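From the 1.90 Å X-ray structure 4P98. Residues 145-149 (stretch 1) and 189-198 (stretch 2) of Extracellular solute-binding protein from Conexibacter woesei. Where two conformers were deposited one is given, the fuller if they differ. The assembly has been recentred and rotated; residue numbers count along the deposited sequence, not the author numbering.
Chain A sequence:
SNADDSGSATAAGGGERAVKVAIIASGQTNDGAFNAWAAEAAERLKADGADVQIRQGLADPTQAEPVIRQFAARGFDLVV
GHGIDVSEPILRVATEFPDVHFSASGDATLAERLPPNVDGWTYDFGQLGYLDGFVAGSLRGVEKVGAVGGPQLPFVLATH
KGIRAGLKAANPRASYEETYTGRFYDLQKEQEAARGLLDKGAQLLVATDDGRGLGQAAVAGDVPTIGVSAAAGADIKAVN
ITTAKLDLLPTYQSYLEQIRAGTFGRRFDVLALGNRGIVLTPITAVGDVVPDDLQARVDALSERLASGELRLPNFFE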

ATOM      1  N   VAL A 145      18.486   4.445 -12.084  1.00 19.16           N
ATOM      2  CA  VAL A 145      17.573   3.990 -11.041  1.00 19.16           C
ATOM      3  C   VAL A 145      17.561   2.470 -11.042  1.00 18.43           C
ATOM      4  O   VAL A 145      17.519   1.836 -12.107  1.00 16.71           O
ATOM      5  CB  VAL A 145      16.127   4.483 -11.286  1.00 20.00           C
ATOM      6  CG1 VAL A 145      15.167   3.920 -10.231  1.00 20.84           C
ATOM      7  CG2 VAL A 145      16.079   6.004 -11.298  1.00 21.20           C
ATOM      8  N   GLY A 146      17.591   1.896  -9.841  1.00 18.00           N
ATOM      9  CA  GLY A 146      17.560   0.440  -9.681  1.00 17.05           C
ATOM     10  C   GLY A 146      16.385   0.053  -8.815  1.00 15.55           C
ATOM     11  O   GLY A 146      16.082   0.744  -7.847  1.00 17.62           O
ATOM     12  N   ALA A 147      15.716  -1.043  -9.172  1.00 15.87           N
ATOM     13  CA  ALA A 147      14.572  -1.526  -8.400  1.00 15.38           C
ATOM     14  C   ALA A 147      14.733  -2.995  -8.068  1.00 13.36           C
ATOM     15  O   ALA A 147      15.151  -3.794  -8.908  1.00 12.85           O
ATOM     16  CB  ALA A 147      13.275  -1.309  -9.164  1.00 16.07           C
ATOM     17  N   VAL A 148      14.380  -3.349  -6.841  1.00 12.40           N
ATOM     18  CA  VAL A 148      14.419  -4.744  -6.426  1.00 13.23           C
ATOM     19  C   VAL A 148      13.054  -5.190  -5.958  1.00 12.01           C
ATOM     20  O   VAL A 148      12.472  -4.591  -5.055  1.00 11.41           O
ATOM     21  CB  VAL A 148      15.460  -5.016  -5.312  1.00 13.12           C
ATOM     22  CG1 VAL A 148      15.476  -6.494  -4.956  1.00 13.48           C
ATOM     23  CG2 VAL A 148      16.853  -4.579  -5.743  1.00 13.80           C
ATOM     24  N   GLY A 149      12.565  -6.265  -6.582  1.00 14.20           N
ATOM     25  CA  GLY A 149      11.333  -6.929  -6.169  1.00 13.49           C
ATOM     26  C   GLY A 149      11.544  -8.362  -5.737  1.00 13.92           C
ATOM     27  O   GLY A 149      12.672  -8.877  -5.762  1.00 13.67           O
ATOM     28  N   LYS A 189      18.756 -11.846   0.267  1.00 15.24           N
ATOM     29  CA  LYS A 189      18.811 -11.806  -1.198  1.00 16.82           C
ATOM     30  C   LYS A 189      18.472 -10.401  -1.717  1.00 14.71           C
ATOM     31  O   LYS A 189      19.049  -9.946  -2.699  1.00 13.79           O
ATOM     32  CB  LYS A 189      17.858 -12.818  -1.825  1.00 19.72           C
ATOM     33  CG  LYS A 189      18.346 -14.253  -1.744  1.00 25.25           C
ATOM     34  CD  LYS A 189      17.401 -15.199  -2.479  1.00 31.24           C
ATOM     35  CE  LYS A 189      17.741 -16.665  -2.206  1.00 35.56           C
ATOM     36  NZ  LYS A 189      16.594 -17.568  -2.523  1.00 41.20           N
ATOM     37  N   GLU A 190      17.550  -9.720  -1.041  1.00 13.21           N
ATOM     38  CA  GLU A 190      17.196  -8.346  -1.404  1.00 13.64           C
ATOM     39  C   GLU A 190      18.398  -7.423  -1.280  1.00 14.49           C
ATOM     40  O   GLU A 190      18.693  -6.656  -2.192  1.00 13.87           O
ATOM     41  CB  GLU A 190      16.082  -7.827  -0.512  1.00 14.30           C
ATOM     42  CG  GLU A 190      15.496  -6.508  -0.990  1.00 15.23           C
ATOM     43  CD  GLU A 190      14.528  -5.963   0.019  1.00 15.14           C
ATOM     44  OE1 GLU A 190      13.309  -6.160  -0.172  1.00 17.31           O
ATOM     45  OE2 GLU A 190      14.997  -5.397   1.032  1.00 14.06           O
ATOM     46  N   GLN A 191      19.095  -7.513  -0.150  1.00 14.07           N
ATOM     47  CA  GLN A 191      20.341  -6.770   0.026  1.00 14.48           C
ATOM     48  C   GLN A 191      21.374  -7.035  -1.089  1.00 14.81           C
ATOM     49  O   GLN A 191      21.919  -6.084  -1.660  1.00 12.72           O
ATOM     50  CB  GLN A 191      20.933  -7.003   1.412  1.00 15.97           C
ATOM     51  CG  GLN A 191      22.181  -6.161   1.656  1.00 17.18           C
ATOM     52  CD  GLN A 191      22.563  -6.042   3.110  1.00 18.38           C
ATOM     53  OE1 GLN A 191      21.889  -6.555   3.999  1.00 19.78           O
ATOM     54  NE2 GLN A 191      23.654  -5.335   3.361  1.00 20.25           N
ATOM     55  N   GLU A 192      21.623  -8.307  -1.394  0.50 15.17           N
ATOM     56  CA  GLU A 192      22.557  -8.697  -2.450  0.50 16.20           C
ATOM     57  C   GLU A 192      22.158  -8.131  -3.818  0.50 16.00           C
ATOM     58  O   GLU A 192      23.007  -7.636  -4.571  0.50 15.59           O
ATOM     59  CB  GLU A 192      22.646 -10.233  -2.520  0.50 17.47           C
ATOM     60  CG  GLU A 192      23.303 -10.851  -1.291  0.50 17.91           C
ATOM     61  CD  GLU A 192      23.037 -12.344  -1.119  0.50 21.11           C
ATOM     62  OE1 GLU A 192      22.312 -12.966  -1.942  0.50 20.84           O
ATOM     63  OE2 GLU A 192      23.564 -12.902  -0.135  0.50 22.49           O
ATOM     64  N   ALA A 193      20.868  -8.206  -4.135  1.00 15.43           N
ATOM     65  CA  ALA A 193      20.353  -7.695  -5.403  1.00 15.77           C
ATOM     66  C   ALA A 193      20.548  -6.182  -5.472  1.00 13.25           C
ATOM     67  O   ALA A 193      21.008  -5.673  -6.476  1.00 15.43           O
ATOM     68  CB  ALA A 193      18.876  -8.058  -5.588  1.00 15.26           C
ATOM     69  N   ALA A 194      20.236  -5.479  -4.389  1.00 14.23           N
ATOM     70  CA  ALA A 194      20.402  -4.020  -4.347  1.00 14.67           C
ATOM     71  C   ALA A 194      21.872  -3.588  -4.493  1.00 16.27           C
ATOM     72  O   ALA A 194      22.183  -2.629  -5.212  1.00 16.05           O
ATOM     73  CB  ALA A 194      19.792  -3.457  -3.080  1.00 13.96           C
ATOM     74  N   ARG A 195      22.774  -4.300  -3.817  0.70 16.52           N
ATOM     75  CA  ARG A 195      24.219  -4.053  -3.948  0.70 16.61           C
ATOM     76  C   ARG A 195      24.686  -4.239  -5.405  0.70 15.22           C
ATOM     77  O   ARG A 195      25.495  -3.460  -5.913  0.70 16.83           O
ATOM     78  CB  ARG A 195      25.004  -4.969  -2.988  0.70 17.20           C
ATOM     79  CG  ARG A 195      26.501  -4.711  -2.898  0.70 17.87           C
ATOM     80  CD  ARG A 195      27.132  -5.512  -1.751  0.70 18.38           C
ATOM     81  NE  ARG A 195      26.972  -6.963  -1.873  0.70 18.10           N
ATOM     82  CZ  ARG A 195      26.254  -7.767  -1.072  0.70 17.72           C
ATOM     83  NH1 ARG A 195      26.232  -9.072  -1.327  0.70 15.23           N
ATOM     84  NH2 ARG A 195      25.555  -7.314  -0.022  0.70 16.86           N
ATOM     85  N   GLY A 196      24.160  -5.250  -6.085  1.00 14.69           N
ATOM     86  CA  GLY A 196      24.499  -5.485  -7.481  1.00 15.62           C
ATOM     87  C   GLY A 196      24.116  -4.310  -8.380  1.00 16.92           C
ATOM     88  O   GLY A 196      24.900  -3.893  -9.235  1.00 17.85           O
ATOM     89  N   LEU A 197      22.920  -3.768  -8.171  1.00 16.71           N
ATOM     90  CA  LEU A 197      22.462  -2.595  -8.930  1.00 18.08           C
ATOM     91  C   LEU A 197      23.291  -1.353  -8.578  1.00 18.18           C
ATOM     92  O   LEU A 197      23.630  -0.555  -9.449  1.00 17.39           O
ATOM     93  CB  LEU A 197      20.983  -2.328  -8.670  1.00 17.10           C
ATOM     94  CG  LEU A 197      20.051  -3.456  -9.122  1.00 18.18           C
ATOM     95  CD1 LEU A 197      18.638  -3.209  -8.639  1.00 21.52           C
ATOM     96  CD2 LEU A 197      20.073  -3.597 -10.623  1.00 20.80           C
ATOM     97  N   LEU A 198      23.621  -1.215  -7.300  1.00 18.33           N
ATOM     98  CA  LEU A 198      24.480  -0.129  -6.826  1.00 19.94           C
ATOM     99  C   LEU A 198      25.867  -0.177  -7.483  1.00 19.42           C
ATOM    100  O   LEU A 198      26.360   0.827  -8.011  1.00 16.67           O
ATOM    101  CB  LEU A 198      24.604  -0.237  -5.314  1.00 22.48           C
ATOM    102  CG  LEU A 198      25.252   0.867  -4.513  1.00 26.52           C
ATOM    103  CD1 LEU A 198      24.485   2.169  -4.720  1.00 28.75           C
ATOM    104  CD2 LEU A 198      25.249   0.444  -3.046  1.00 26.85           C
TER
HETATM  105  O   HOH W   1      12.165  -4.831  -2.312  1.00 14.69           O

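A strand packs against one face of a helix here, the two running nearly antiparallel at 163° with their axes 8.4 Å apart at closest approach. No hydrogen bond joins them directly; the helix spends its backbone on its own i to i+4 ladder, and the packing is largely apolar; the two stretches together bury 236 Å².

V148 is the centre of it, with 91 Å² covered by the helix. Its CA-to-CB bond points toward the helix, and with chi1 at -178° (t) both methyl groups reach helix atoms. V148 CG1 lies 3.8 Å from A193 CB and 4.0 Å from E190 CG, and V148 CG2 lies 3.7 Å from L197 CD1 and 4.1 Å from A194 CB. V148 CG2 is also 4.0 Å from A193 CB. One beta-branched residue thus touches E190, A193, A194 and L197, the i, i+3, i+4, i+7 pattern that marks a single helical face. The two alanines keep that face low: CG2 of V148 comes within 3.8 Å of the backbone N of A194, so the valine rests partly on the helix main chain itself. That N is already bonded to E190 O, and the methyl adds packing without competing for it.

L197 is the second anchor, with 58 Å² covered by the strand. It points toward the strand in the m, t rotamer (chi1 -63°, chi2 171°), and its CD1 serves three strand residues: it is 3.7 Å from V148 CG2, 3.5 Å from A147 O and 3.9 Å from G146 CA. A147 itself points its CB away, so its share of the contact comes through the backbone. G146 is where the two chains come nearest in register, its CA 5.8 Å from the CA of L197. An ideal CB on G146 would point toward the helix and sit only 3.1 Å from L197 CB, a tight fit. The absence of a side chain leaves the leucine room to lie against the strand backbone.

E190 is the polar edge of this face. Its CA-to-CB bond runs sideways, and its extended chain (chi1 -170°, chi2 -173°) offers CG to V148 while carrying the carboxylate onward. There a water donates to V148 O and to E190 OE1, at 2.8 Å each, bridging strand backbone and helix side chain. Both carboxylate oxygens also have hydrogen bonds elsewhere in the structure, so this buried acid is well satisfied.

The rule to read is economical: one valine against two alanines, flanked in sequence by E190 and L197, one leucine over a glycine, and a water linking the polar groups.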